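Local structure of thiamine pyrophosphokinase (1IG0) at residues L186-G191 with L218-P223; I50-F55 with D77-D82; N92-D97 with N112-I117. The protein catalyses the transfer of pyrophosphate from ATP to thiamine, yielding thiamine diphosphate and AMP, and is the only yeast enzyme able to make this cofactor. All blocks are in the same frame, centred on the assembly; numbering follows the deposited sequence.

Contact 1 of 3, residues L186-G191 with L218-P223; sequences LLALGG and LCYMTP
L186 and L218 both carry CG anti to the backbone N (chi1 179° and 171°), and the two leucines run alongside each other in the same direction, with L186 CD2 3.7 Å from L218 CD1. On the same face of the sheet the small side chain of A188 meets the ring of Y220, its CB 3.7 Å from Y220 CD2 and only slightly farther from CE2. G191 CA also lies near this ring, close to Y220 CE2; a CB on G191 would run into that atom, and the absent side chain lets the turn after the strand pass close by. The other face is made by L187, L189, C219 and M221. Here M221 CB meets a methyl of each of two leucines, 4.1 Å from L189 CD2 and 4.2 Å from L187 CD1, the latter also lying 3.5 Å from C219 O. The backbones pair in parallel: C219 N donates to L186 O, A188 N to C219 O at 2.9 Å, and M221 N to A188 O at 3.1 Å, the last nearly straight at 174°. Beyond the paired residues a water takes over, accepting from G190 N and donating to M221 O. The arrangement is a beta-alpha-beta crossover: strand 184-189 runs through helix 196-212 to its parallel neighbour, strand 216-221. That helix packs on L218 and Y220 and supplies S202 O as the partner of Y220 OH, helix 126-139 adds F127 and I134, and strands 38-43 and 225-230 flank the pair.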
loop_
_atom_site.group_PDB
_atom_site.type_symbol
_atom_site.label_atom_id
_atom_site.label_comp_id
_atom_site.label_asym_id
_atom_site.label_seq_id
_atom_site.Cartn_x
_atom_site.Cartn_y
_atom_site.Cartn_z
ATOM N N LEU B 186 6.056 16.470 10.283
ATOM C CA LEU B 186 6.588 15.115 10.372
ATOM C C LEU B 186 6.752 14.425 9.019
ATOM O O LEU B 186 5.780 14.213 8.295
ATOM C CB LEU B 186 5.670 14.282 11.271
ATOM C CG LEU B 186 5.977 12.807 11.521
ATOM C CD1 LEU B 186 7.305 12.664 12.251
ATOM C CD2 LEU B 186 4.843 12.196 12.337
ATOM N N LEU B 187 7.993 14.079 8.686
ATOM C CA LEU B 187 8.294 13.393 7.434
ATOM C C LEU B 187 8.727 11.978 7.799
ATOM O O LEU B 187 9.666 11.793 8.571
ATOM C CB LEU B 187 9.420 14.116 6.687
ATOM C CG LEU B 187 9.719 13.635 5.264
ATOM C CD1 LEU B 187 8.496 13.850 4.379
ATOM C CD2 LEU B 187 10.915 14.393 4.710
ATOM N N ALA B 188 8.045 10.980 7.246
ATOM C CA ALA B 188 8.361 9.591 7.561
ATOM C C ALA B 188 8.962 8.787 6.414
ATOM O O ALA B 188 8.532 8.891 5.265
ATOM C CB ALA B 188 7.112 8.886 8.084
ATOM N N LEU B 189 9.957 7.974 6.753
ATOM C CA LEU B 189 10.637 7.117 5.791
ATOM C C LEU B 189 10.412 5.654 6.170
ATOM O O LEU B 189 10.425 5.304 7.351
ATOM C CB LEU B 189 12.143 7.405 5.789
ATOM C CG LEU B 189 12.645 8.778 5.332
ATOM C CD1 LEU B 189 14.144 8.892 5.597
ATOM C CD2 LEU B 189 12.351 8.968 3.850
ATOM N N GLY B 190 10.195 4.808 5.168
ATOM C CA GLY B 190 10.005 3.388 5.412
ATOM C C GLY B 190 8.669 2.888 5.939
ATOM O O GLY B 190 8.589 1.760 6.423
ATOM N N GLY B 191 7.621 3.698 5.848
ATOM C CA GLY B 191 6.324 3.257 6.338
ATOM C C GLY B 191 5.430 2.686 5.252
ATOM O O GLY B 191 4.341 2.180 5.530
ATOM N N LEU B 218 1.715 15.048 9.066
ATOM C CA LEU B 218 2.420 13.875 8.573
ATOM C C LEU B 218 2.427 13.680 7.063
ATOM O O LEU B 218 1.419 13.874 6.383
ATOM C CB LEU B 218 1.844 12.621 9.238
ATOM C CG LEU B 218 2.293 11.251 8.718
ATOM C CD1 LEU B 218 3.787 11.061 8.935
ATOM C CD2 LEU B 218 1.509 10.162 9.435
ATOM N N CYS B 219 3.584 13.282 6.549
ATOM C CA CYS B 219 3.746 13.016 5.127
ATOM C C CYS B 219 4.759 11.899 4.943
ATOM O O CYS B 219 5.815 11.901 5.574
ATOM C CB CYS B 219 4.233 14.263 4.384
ATOM S SG CYS B 219 4.434 14.025 2.592
ATOM N N TYR B 220 4.432 10.941 4.084
ATOM C CA TYR B 220 5.336 9.836 3.822
ATOM C C TYR B 220 6.109 10.098 2.549
ATOM O O TYR B 220 5.555 10.598 1.569
ATOM C CB TYR B 220 4.576 8.516 3.658
ATOM C CG TYR B 220 3.883 8.040 4.908
ATOM C CD1 TYR B 220 2.549 8.359 5.156
ATOM C CD2 TYR B 220 4.572 7.296 5.863
ATOM C CE1 TYR B 220 1.920 7.949 6.330
ATOM C CE2 TYR B 220 3.954 6.882 7.036
ATOM C CZ TYR B 220 2.629 7.212 7.265
ATOM O OH TYR B 220 2.016 6.807 8.426
ATOM N N MET B 221 7.394 9.779 2.577
ATOM C CA MET B 221 8.236 9.925 1.406
ATOM C C MET B 221 8.734 8.528 1.089
ATOM O O MET B 221 9.397 7.894 1.910
ATOM C CB MET B 221 9.425 10.842 1.675
ATOM C CG MET B 221 10.369 10.928 0.485
ATOM S SD MET B 221 11.767 12.028 0.744
ATOM C CE MET B 221 11.058 13.586 0.310
ATOM N N THR B 222 8.393 8.044 -0.097
ATOM C CA THR B 222 8.797 6.714 -0.515
ATOM C C THR B 222 9.658 6.877 -1.757
ATOM O O THR B 222 9.888 7.997 -2.213
ATOM C CB THR B 222 7.566 5.842 -0.847
ATOM O OG1 THR B 222 7.074 6.176 -2.151
ATOM C CG2 THR B 222 6.461 6.085 0.169
ATOM N N PRO B 223 10.153 5.767 -2.322
ATOM C CA PRO B 223 10.987 5.885 -3.521
ATOM C C PRO B 223 10.238 6.467 -4.715
ATOM O O PRO B 223 10.858 6.893 -5.692
ATOM C CB PRO B 223 11.426 4.445 -3.781
ATOM C CG PRO B 223 11.418 3.831 -2.415
ATOM C CD PRO B 223 10.149 4.380 -1.824
HETATM O O HOH W 1 10.576 5.482 2.442
#

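Contact 2 of 3, residues I50-F55 with D77-D82; sequences IPRPLF and DYLDDD
Y78 reaches from the end of helix 71-78 to the start of helix 52-61. Its CB points toward I50-F55, and CG stands anti to the backbone N (chi1 178°), carrying the ring in among I50, R52 and F55. Y78 CE2 lies over the centre of the F55 ring, 3.7 Å from F55 CG, and the Y78 and F55 rings form a T-shaped (edge-to-face) pair with planes at 66°. Y78 CE1, on the other rim, is 3.6 Å from I50 O. Over the face of the Y78 ring sits the R52 guanidinium, CZ 4.9 Å from the ring centroid and the two planes only 18° apart: a cation-pi contact in which the aromatic face would help hold the positive charge. At the tip, Y78 OH donates to I50 O at 2.7 Å, approaching from well above the carbonyl plane. The same hydroxyl is packed round by carbon, with I50 CG2, R52 CG and F55 CB each 3.6 Å from Y78 OH. The arginine runs past the tyrosine in the opposite direction, extended from CG to NE, and its flat end meets L79, whose CD2 lies at the guanidinium edge, near its plane. R52 NH1 is hydrogen-bonded to Y56 OH, which probably helps hold the group over the ring. D81 stands nearby and may add a weak attraction. P51, the N-cap residue of helix 52-61, packs with L54 on helix 312-315, while I48 touches Y78 and Y89 touches L79. The contact joins the N-terminal end of helix 52-61 to the C-terminal end of helix 71-78, with strand 64-68 between them in the chain.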
loop_
_atom_site.group_PDB
_atom_site.type_symbol
_atom_site.label_atom_id
_atom_site.label_comp_id
_atom_site.label_asym_id
_atom_site.label_seq_id
_atom_site.Cartn_x
_atom_site.Cartn_y
_atom_site.Cartn_z
ATOM N N ILE B 50 16.463 5.796 -0.076
ATOM C CA ILE B 50 16.513 7.180 -0.529
ATOM C C ILE B 50 17.936 7.594 -0.903
ATOM O O ILE B 50 18.902 7.166 -0.272
ATOM C CB ILE B 50 15.995 8.133 0.574
ATOM C CG1 ILE B 50 15.899 9.561 0.037
ATOM C CG2 ILE B 50 16.931 8.091 1.777
ATOM C CD1 ILE B 50 15.346 10.563 1.042
ATOM N N PRO B 51 18.085 8.419 -1.952
ATOM C CA PRO B 51 19.413 8.872 -2.373
ATOM C C PRO B 51 20.104 9.621 -1.237
ATOM O O PRO B 51 19.458 10.339 -0.475
ATOM C CB PRO B 51 19.103 9.774 -3.562
ATOM C CG PRO B 51 17.910 9.105 -4.166
ATOM C CD PRO B 51 17.068 8.792 -2.950
ATOM N N ARG B 52 21.419 9.454 -1.133
ATOM C CA ARG B 52 22.191 10.098 -0.077
ATOM C C ARG B 52 22.126 11.619 -0.045
ATOM O O ARG B 52 21.866 12.208 1.003
ATOM C CB ARG B 52 23.650 9.648 -0.143
ATOM C CG ARG B 52 23.870 8.288 0.473
ATOM C CD ARG B 52 25.317 7.864 0.440
ATOM N NE ARG B 52 25.522 6.754 1.360
ATOM C CZ ARG B 52 25.485 6.881 2.680
ATOM N NH1 ARG B 52 25.258 8.071 3.222
ATOM N NH2 ARG B 52 25.673 5.825 3.459
ATOM N N PRO B 53 22.376 12.278 -1.186
ATOM C CA PRO B 53 22.324 13.742 -1.204
ATOM C C PRO B 53 20.999 14.261 -0.643
ATOM O O PRO B 53 20.965 15.242 0.101
ATOM C CB PRO B 53 22.494 14.068 -2.683
ATOM C CG PRO B 53 23.372 12.956 -3.165
ATOM C CD PRO B 53 22.733 11.753 -2.515
ATOM N N LEU B 54 19.911 13.592 -1.009
ATOM C CA LEU B 54 18.586 13.977 -0.543
ATOM C C LEU B 54 18.455 13.714 0.955
ATOM O O LEU B 54 17.936 14.546 1.698
ATOM C CB LEU B 54 17.509 13.195 -1.300
ATOM C CG LEU B 54 16.063 13.575 -0.971
ATOM C CD1 LEU B 54 15.832 15.042 -1.306
ATOM C CD2 LEU B 54 15.108 12.692 -1.757
ATOM N N PHE B 55 18.929 12.550 1.390
ATOM C CA PHE B 55 18.871 12.176 2.798
ATOM C C PHE B 55 19.547 13.239 3.659
ATOM O O PHE B 55 18.986 13.699 4.652
ATOM C CB PHE B 55 19.565 10.830 3.017
ATOM C CG PHE B 55 19.541 10.362 4.445
ATOM C CD1 PHE B 55 18.395 9.788 4.985
ATOM C CD2 PHE B 55 20.658 10.518 5.258
ATOM C CE1 PHE B 55 18.361 9.375 6.316
ATOM C CE2 PHE B 55 20.635 10.108 6.590
ATOM C CZ PHE B 55 19.483 9.535 7.119
ATOM N N ASP B 77 23.046 0.412 8.978
ATOM C CA ASP B 77 23.526 -0.207 7.746
ATOM C C ASP B 77 23.515 0.769 6.574
ATOM O O ASP B 77 24.428 0.773 5.749
ATOM C CB ASP B 77 22.677 -1.431 7.390
ATOM C CG ASP B 77 22.756 -2.523 8.440
ATOM O OD1 ASP B 77 23.851 -2.728 9.007
ATOM O OD2 ASP B 77 21.728 -3.187 8.686
ATOM N N TYR B 78 22.474 1.592 6.500
ATOM C CA TYR B 78 22.356 2.569 5.424
ATOM C C TYR B 78 23.653 3.354 5.278
ATOM O O TYR B 78 24.061 3.699 4.169
ATOM C CB TYR B 78 21.202 3.532 5.707
ATOM C CG TYR B 78 21.034 4.618 4.665
ATOM C CD1 TYR B 78 20.741 4.301 3.339
ATOM C CD2 TYR B 78 21.162 5.966 5.007
ATOM C CE1 TYR B 78 20.579 5.299 2.377
ATOM C CE2 TYR B 78 21.001 6.972 4.052
ATOM C CZ TYR B 78 20.709 6.630 2.741
ATOM O OH TYR B 78 20.548 7.620 1.797
ATOM N N LEU B 79 24.304 3.627 6.402
ATOM C CA LEU B 79 25.550 4.381 6.393
ATOM C C LEU B 79 26.753 3.478 6.647
ATOM O O LEU B 79 27.722 3.878 7.292
ATOM C CB LEU B 79 25.478 5.499 7.438
ATOM C CG LEU B 79 24.283 6.442 7.235
ATOM C CD1 LEU B 79 24.285 7.536 8.288
ATOM C CD2 LEU B 79 24.347 7.050 5.843
ATOM N N ASP B 80 26.675 2.260 6.119
ATOM C CA ASP B 80 27.731 1.259 6.256
ATOM C C ASP B 80 29.134 1.801 6.063
ATOM O O ASP B 80 30.057 1.476 6.809
ATOM C CB ASP B 80 27.568 0.150 5.209
ATOM C CG ASP B 80 26.589 -0.919 5.620
ATOM O OD1 ASP B 80 26.657 -1.375 6.779
ATOM O OD2 ASP B 80 25.763 -1.319 4.772
ATOM N N ASP B 81 29.280 2.634 5.047
ATOM C CA ASP B 81 30.580 3.147 4.654
ATOM C C ASP B 81 31.352 4.177 5.526
ATOM O O ASP B 81 32.281 3.808 6.265
ATOM C CB ASP B 81 30.452 3.603 3.195
ATOM C CG ASP B 81 29.803 2.553 2.342
ATOM O OD1 ASP B 81 30.028 1.353 2.655
ATOM O OD2 ASP B 81 29.094 2.928 1.379
ATOM N N ASP B 82 30.984 5.452 5.475
ATOM C CA ASP B 82 31.730 6.438 6.255
ATOM C C ASP B 82 31.306 6.599 7.712
ATOM O O ASP B 82 30.172 6.979 8.008
ATOM C CB ASP B 82 31.695 7.797 5.554
ATOM C CG ASP B 82 32.779 8.731 6.054
ATOM O OD1 ASP B 82 33.965 8.341 6.009
ATOM O OD2 ASP B 82 32.446 9.850 6.490
#

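Contact 3 of 3, residues N92-D97 with N112-I117; sequences NYIIGD and NKVTII
N92 O is gripped twice, by T115 N at 3.2 Å and by a water at 2.9 Å. That water also hydrogen-bonds T115 OG1 and, weakly, K113 O, bridging the two segments where the pairing begins. Three further backbone bonds continue the parallel pairing: I94 N to T115 O, I117 N to I94 O at 2.8 Å and nearly straight (171°), and G96 N to I117 O. At G96 the backbone angles (phi 153°) would jam a CB against the preceding carbonyl O. The Y93 ring stands next to T115, Y93 CD2 3.7 Å from T115 CG2, with I117 CD1 4.1 Å from the same Y93 CD2. Y93 OH is hydrogen-bonded to H137 ND1. An alanine in place of Y93 would probably leave T115 CG2 and I117 CD1 without the ring they pack against and H137 ND1 without its hydroxyl partner. On the opposite face I94 CG1 meets V114 CG1 at 3.8 Å, the two side chains crossing at about a right angle. This is a beta-alpha-beta unit: helix 103-111, ended by a Schellman motif at K113, packs on I94, V114 and I116, helices 126-139 and 141-148 cover Y93, and strand 64-68 flanks strand 93-96 on its other side.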
loop_
_atom_site.group_PDB
_atom_site.type_symbol
_atom_site.label_atom_id
_atom_site.label_comp_id
_atom_site.label_asym_id
_atom_site.label_seq_id
_atom_site.Cartn_x
_atom_site.Cartn_y
_atom_site.Cartn_z
ATOM N N ASN B 92 17.986 11.051 17.559
ATOM C CA ASN B 92 17.805 11.573 18.906
ATOM C C ASN B 92 17.222 10.495 19.809
ATOM O O ASN B 92 17.619 10.365 20.965
ATOM C CB ASN B 92 16.888 12.800 18.905
ATOM C CG ASN B 92 17.470 13.964 18.129
ATOM O OD1 ASN B 92 17.213 14.121 16.936
ATOM N ND2 ASN B 92 18.271 14.784 18.802
ATOM N N TYR B 93 16.279 9.722 19.274
ATOM C CA TYR B 93 15.650 8.645 20.035
ATOM C C TYR B 93 15.522 7.351 19.239
ATOM O O TYR B 93 15.490 7.353 18.008
ATOM C CB TYR B 93 14.227 9.013 20.469
ATOM C CG TYR B 93 14.063 10.226 21.348
ATOM C CD1 TYR B 93 13.782 11.477 20.800
ATOM C CD2 TYR B 93 14.117 10.112 22.737
ATOM C CE1 TYR B 93 13.548 12.583 21.612
ATOM C CE2 TYR B 93 13.887 11.211 23.560
ATOM C CZ TYR B 93 13.599 12.442 22.991
ATOM O OH TYR B 93 13.343 13.526 23.797
ATOM N N ILE B 94 15.439 6.250 19.977
ATOM C CA ILE B 94 15.220 4.919 19.429
ATOM C C ILE B 94 14.194 4.366 20.410
ATOM O O ILE B 94 14.455 4.306 21.614
ATOM C CB ILE B 94 16.476 4.030 19.471
ATOM C CG1 ILE B 94 17.533 4.561 18.504
ATOM C CG2 ILE B 94 16.101 2.602 19.100
ATOM C CD1 ILE B 94 18.795 3.704 18.453
ATOM N N ILE B 95 13.023 3.989 19.912
ATOM C CA ILE B 95 11.984 3.477 20.792
ATOM C C ILE B 95 11.264 2.265 20.210
ATOM O O ILE B 95 11.056 2.171 19.000
ATOM C CB ILE B 95 10.965 4.596 21.119
ATOM C CG1 ILE B 95 9.991 4.125 22.198
ATOM C CG2 ILE B 95 10.230 5.013 19.855
ATOM C CD1 ILE B 95 9.117 5.236 22.753
ATOM N N GLY B 96 10.899 1.339 21.091
ATOM C CA GLY B 96 10.214 0.122 20.685
ATOM C C GLY B 96 10.528 -0.969 21.693
ATOM O O GLY B 96 11.130 -0.683 22.729
ATOM N N ASP B 97 10.135 -2.211 21.414
ATOM C CA ASP B 97 10.416 -3.297 22.351
ATOM C C ASP B 97 11.900 -3.658 22.307
ATOM O O ASP B 97 12.425 -4.289 23.223
ATOM C CB ASP B 97 9.534 -4.522 22.056
ATOM C CG ASP B 97 9.858 -5.185 20.737
ATOM O OD1 ASP B 97 8.910 -5.477 19.979
ATOM O OD2 ASP B 97 11.051 -5.432 20.464
ATOM N N ASN B 112 27.063 6.130 21.895
ATOM C CA ASN B 112 27.017 7.485 21.353
ATOM C C ASN B 112 25.898 8.348 21.935
ATOM O O ASN B 112 25.446 9.311 21.316
ATOM C CB ASN B 112 26.927 7.437 19.826
ATOM C CG ASN B 112 28.265 7.125 19.181
ATOM O OD1 ASN B 112 29.203 7.919 19.260
ATOM N ND2 ASN B 112 28.365 5.962 18.547
ATOM N N LYS B 113 25.461 7.976 23.133
ATOM C CA LYS B 113 24.439 8.700 23.884
ATOM C C LYS B 113 23.059 8.915 23.269
ATOM O O LYS B 113 22.389 9.898 23.583
ATOM C CB LYS B 113 25.005 10.051 24.326
ATOM C CG LYS B 113 26.351 9.946 25.029
ATOM C CD LYS B 113 26.302 8.949 26.177
ATOM C CE LYS B 113 27.662 8.805 26.840
ATOM N NZ LYS B 113 27.646 7.794 27.932
ATOM N N VAL B 114 22.623 8.011 22.400
ATOM C CA VAL B 114 21.291 8.144 21.821
ATOM C C VAL B 114 20.313 7.743 22.920
ATOM O O VAL B 114 20.547 6.768 23.632
ATOM C CB VAL B 114 21.085 7.204 20.613
ATOM C CG1 VAL B 114 19.613 7.190 20.207
ATOM C CG2 VAL B 114 21.944 7.662 19.447
ATOM N N THR B 115 19.229 8.495 23.071
ATOM C CA THR B 115 18.246 8.170 24.096
ATOM C C THR B 115 17.416 6.988 23.613
ATOM O O THR B 115 16.561 7.130 22.739
ATOM C CB THR B 115 17.314 9.360 24.389
ATOM O OG1 THR B 115 18.092 10.472 24.850
ATOM C CG2 THR B 115 16.291 8.987 25.455
ATOM N N ILE B 116 17.683 5.819 24.185
ATOM C CA ILE B 116 16.975 4.602 23.812
ATOM C C ILE B 116 15.900 4.283 24.842
ATOM O O ILE B 116 16.186 4.157 26.033
ATOM C CB ILE B 116 17.955 3.418 23.695
ATOM C CG1 ILE B 116 19.062 3.768 22.694
ATOM C CG2 ILE B 116 17.213 2.170 23.243
ATOM C CD1 ILE B 116 20.143 2.718 22.562
ATOM N N ILE B 117 14.662 4.156 24.373
ATOM C CA ILE B 117 13.527 3.876 25.245
ATOM C C ILE B 117 12.851 2.558 24.891
ATOM O O ILE B 117 12.446 2.341 23.748
ATOM C CB ILE B 117 12.475 5.005 25.156
ATOM C CG1 ILE B 117 13.120 6.346 25.516
ATOM C CG2 ILE B 117 11.306 4.704 26.084
ATOM C CD1 ILE B 117 12.224 7.537 25.276
HETATM O O HOH W 2 19.703 11.678 22.562
#

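Overall arrangement
Along the chain the three contacts follow in series, none enclosing or crossing another. Contact 2 comes first, closing an excursion through helix 52-61, strand 64-68 and helix 71-78. Contact 3 then closes the short path through helix 103-111 at the outer end of the large sheet, where strand 115-118 is the outermost within this chain. Contact 1 comes last, pairing strands 184-189 and 216-221 farther across the same sheet, about 20 Å from contact 3 between centres. Contacts 1 and 2 touch: M221 SD packs 3.9 Å from I50 CD1, so the residues leading into helix 52-61 pack against strand 216-221. Contact 3 touches neither.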